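PDB 2PPG: putative isomerase from Sinorhizobium meliloti, which belongs to the enolase superfamily, in the mandelate racemase/muconate lactonizing enzyme group, and is probably an isomerase of unassigned specificity. Local coordinates for residues Ser12-Leu17 / Ala79-Ile84. Sequence-based numbering, arbitrary orientation.
Sequences SFTLTL and ATMEII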
ATOM      1  N   SER A  12      39.118  -4.836  31.202  1.00 30.41           N
ATOM      2  CA  SER A  12      38.277  -5.913  30.651  1.00 31.50           C
ATOM      3  C   SER A  12      38.762  -7.294  31.084  1.00 31.89           C
ATOM      4  O   SER A  12      39.970  -7.527  31.185  1.00 29.24           O
ATOM      5  CB  SER A  12      38.302  -5.880  29.124  1.00 32.85           C
ATOM      6  OG  SER A  12      37.944  -4.603  28.632  1.00 39.03           O
ATOM      7  N   PHE A  13      37.818  -8.214  31.298  1.00 32.13           N
ATOM      8  CA  PHE A  13      38.124  -9.537  31.855  1.00 31.49           C
ATOM      9  C   PHE A  13      37.219 -10.607  31.296  1.00 32.79           C
ATOM     10  O   PHE A  13      36.092 -10.332  30.874  1.00 34.85           O
ATOM     11  CB  PHE A  13      37.892  -9.584  33.370  1.00 30.97           C
ATOM     12  CG  PHE A  13      38.474  -8.435  34.129  1.00 32.62           C
ATOM     13  CD1 PHE A  13      39.736  -8.539  34.710  1.00 35.05           C
ATOM     14  CD2 PHE A  13      37.750  -7.269  34.310  1.00 30.85           C
ATOM     15  CE1 PHE A  13      40.274  -7.483  35.437  1.00 33.50           C
ATOM     16  CE2 PHE A  13      38.283  -6.220  35.026  1.00 32.96           C
ATOM     17  CZ  PHE A  13      39.548  -6.331  35.594  1.00 31.68           C
ATOM     18  N   THR A  14      37.693 -11.846  31.346  1.00 29.59           N
ATOM     19  CA  THR A  14      36.814 -12.968  31.103  1.00 26.81           C
ATOM     20  C   THR A  14      36.612 -13.699  32.402  1.00 24.97           C
ATOM     21  O   THR A  14      37.489 -13.717  33.251  1.00 24.67           O
ATOM     22  CB  THR A  14      37.391 -13.945  30.085  1.00 30.08           C
ATOM     23  OG1 THR A  14      38.779 -14.154  30.368  1.00 35.98           O
ATOM     24  CG2 THR A  14      37.229 -13.407  28.671  1.00 28.30           C
ATOM     25  N   LEU A  15      35.437 -14.282  32.560  1.00 26.18           N
ATOM     26  CA  LEU A  15      35.185 -15.193  33.640  1.00 30.28           C
ATOM     27  C   LEU A  15      34.727 -16.473  32.998  1.00 34.09           C
ATOM     28  O   LEU A  15      33.739 -16.468  32.253  1.00 33.33           O
ATOM     29  CB  LEU A  15      34.093 -14.645  34.550  1.00 32.99           C
ATOM     30  CG  LEU A  15      33.670 -15.477  35.763  1.00 30.36           C
ATOM     31  CD1 LEU A  15      34.869 -15.806  36.613  1.00 29.91           C
ATOM     32  CD2 LEU A  15      32.636 -14.709  36.586  1.00 29.55           C
ATOM     33  N   THR A  16      35.448 -17.562  33.273  1.00 38.26           N
ATOM     34  CA  THR A  16      35.174 -18.863  32.660  1.00 40.77           C
ATOM     35  C   THR A  16      34.805 -19.924  33.694  1.00 44.78           C
ATOM     36  O   THR A  16      35.661 -20.366  34.447  1.00 47.55           O
ATOM     37  CB  THR A  16      36.407 -19.366  31.883  1.00 40.78           C
ATOM     38  OG1 THR A  16      36.786 -18.400  30.897  1.00 42.03           O
ATOM     39  CG2 THR A  16      36.121 -20.706  31.202  1.00 40.76           C
ATOM     40  N   LEU A  17      33.547 -20.345  33.734  1.00 45.41           N
ATOM     41  CA  LEU A  17      33.170 -21.413  34.658  1.00 48.86           C
ATOM     42  C   LEU A  17      32.864 -22.705  33.932  1.00 50.77           C
ATOM     43  O   LEU A  17      32.143 -22.687  32.934  1.00 53.19           O
ATOM     44  CB  LEU A  17      31.962 -21.025  35.513  1.00 51.28           C
ATOM     45  CG  LEU A  17      32.188 -20.062  36.681  1.00 53.73           C
ATOM     46  CD1 LEU A  17      33.636 -20.117  37.204  1.00 53.66           C
ATOM     47  CD2 LEU A  17      31.809 -18.652  36.269  1.00 55.46           C
ATOM     48  N   ALA A  79      38.220 -10.748  21.144  1.00 32.75           N
ATOM     49  CA  ALA A  79      37.829  -9.788  20.119  1.00 28.47           C
ATOM     50  C   ALA A  79      37.120  -8.600  20.772  1.00 27.55           C
ATOM     51  O   ALA A  79      37.510  -7.454  20.592  1.00 29.57           O
ATOM     52  CB  ALA A  79      36.954 -10.449  19.081  1.00 23.47           C
ATOM     53  N   THR A  80      36.099  -8.891  21.565  1.00 28.91           N
ATOM     54  CA  THR A  80      35.336  -7.867  22.257  1.00 28.26           C
ATOM     55  C   THR A  80      36.216  -7.026  23.167  1.00 30.59           C
ATOM     56  O   THR A  80      36.133  -5.800  23.147  1.00 28.34           O
ATOM     57  CB  THR A  80      34.236  -8.507  23.079  1.00 26.14           C
ATOM     58  OG1 THR A  80      33.567  -9.468  22.256  1.00 27.76           O
ATOM     59  CG2 THR A  80      33.251  -7.454  23.581  1.00 19.55           C
HETATM   60  N   MSE A  81      37.063  -7.689  23.951  1.00 32.40           N
HETATM   61  CA  MSE A  81      37.988  -6.990  24.840  1.00 36.18           C
HETATM   62  C   MSE A  81      38.984  -6.131  24.068  1.00 33.48           C
HETATM   63  O   MSE A  81      39.387  -5.069  24.541  1.00 33.51           O
HETATM   64  CB  MSE A  81      38.723  -7.969  25.745  1.00 36.08           C
HETATM   65  CG  MSE A  81      37.790  -8.682  26.699  1.00 44.48           C
HETATM   66 SE   MSE A  81      38.635  -9.868  28.006  1.00 51.76          SE
HETATM   67  CE  MSE A  81      39.560 -11.064  26.766  1.00 48.16           C
ATOM     68  N   GLU A  82      39.364  -6.583  22.878  1.00 30.18           N
ATOM     69  CA  GLU A  82      40.291  -5.823  22.054  1.00 33.13           C
ATOM     70  C   GLU A  82      39.646  -4.505  21.617  1.00 33.72           C
ATOM     71  O   GLU A  82      40.251  -3.433  21.716  1.00 32.30           O
ATOM     72  CB  GLU A  82      40.736  -6.654  20.846  1.00 34.84           C
ATOM     73  CG  GLU A  82      41.800  -6.006  19.988  1.00 38.29           C
ATOM     74  CD  GLU A  82      43.107  -5.770  20.724  1.00 41.33           C
ATOM     75  OE1 GLU A  82      43.223  -6.201  21.892  1.00 43.25           O
ATOM     76  OE2 GLU A  82      44.022  -5.146  20.135  1.00 41.33           O
ATOM     77  N   ILE A  83      38.401  -4.595  21.161  1.00 31.37           N
ATOM     78  CA  ILE A  83      37.620  -3.419  20.808  1.00 30.23           C
ATOM     79  C   ILE A  83      37.588  -2.435  21.984  1.00 32.11           C
ATOM     80  O   ILE A  83      37.846  -1.238  21.812  1.00 32.91           O
ATOM     81  CB  ILE A  83      36.180  -3.813  20.382  1.00 28.08           C
ATOM     82  CG1 ILE A  83      36.202  -4.703  19.124  1.00 24.81           C
ATOM     83  CG2 ILE A  83      35.319  -2.582  20.165  1.00 19.67           C
ATOM     84  CD1 ILE A  83      34.877  -5.423  18.835  1.00 25.79           C
ATOM     85  N   ILE A  84      37.302  -2.956  23.176  1.00 31.97           N
ATOM     86  CA  ILE A  84      37.286  -2.160  24.403  1.00 30.22           C
ATOM     87  C   ILE A  84      38.655  -1.591  24.782  1.00 32.13           C
ATOM     88  O   ILE A  84      38.771  -0.419  25.111  1.00 36.07           O
ATOM     89  CB  ILE A  84      36.757  -2.975  25.579  1.00 29.84           C
ATOM     90  CG1 ILE A  84      35.358  -3.507  25.264  1.00 30.14           C
ATOM     91  CG2 ILE A  84      36.753  -2.134  26.852  1.00 26.37           C
ATOM     92  CD1 ILE A  84      34.817  -4.455  26.296  1.00 28.63           C
TER
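M81 reaches from helix 77-92 to strand 7-17 and touches S12, F13 and T14. It is present as selenomethionine. M81 CB and CG rest against S12 CB, with M81 CG 3.7 Å from S12 CB. In M81 the SE atom is anti to CA (chi2 -176°), which carries the selenium out to the strand backbone. There M81 SE lies 3.7 Å from F13 C. The chain then bends at chi3 (-58°), and the methyl M81 CE turns to T14, 3.8 Å from T14 CG2. The T14 and M81 side chains cross at about a right angle.

S12 OG meets I84, one helical turn after M81. S12 OG lies 3.3 Å from I84 CG2, the methyl branch. It also hydrogen bonds to D85 OD1, next along the helix. The segments run nearly antiparallel, at 164°, but touch only near the start of 12-17. V55 of strand 52-61 and H391 also pack on M81, while A124 of helix 119-140 lies against I84.

The contact joins sheet to helix in the N-terminal domain of the enolase-type fold. Between the two segments it is mainly van der Waals, carried by a flexible, polarisable side chain. The buried S12 hydroxyl sits among I84 carbons, and D85 satisfies it, adding one polar tie to the same helix.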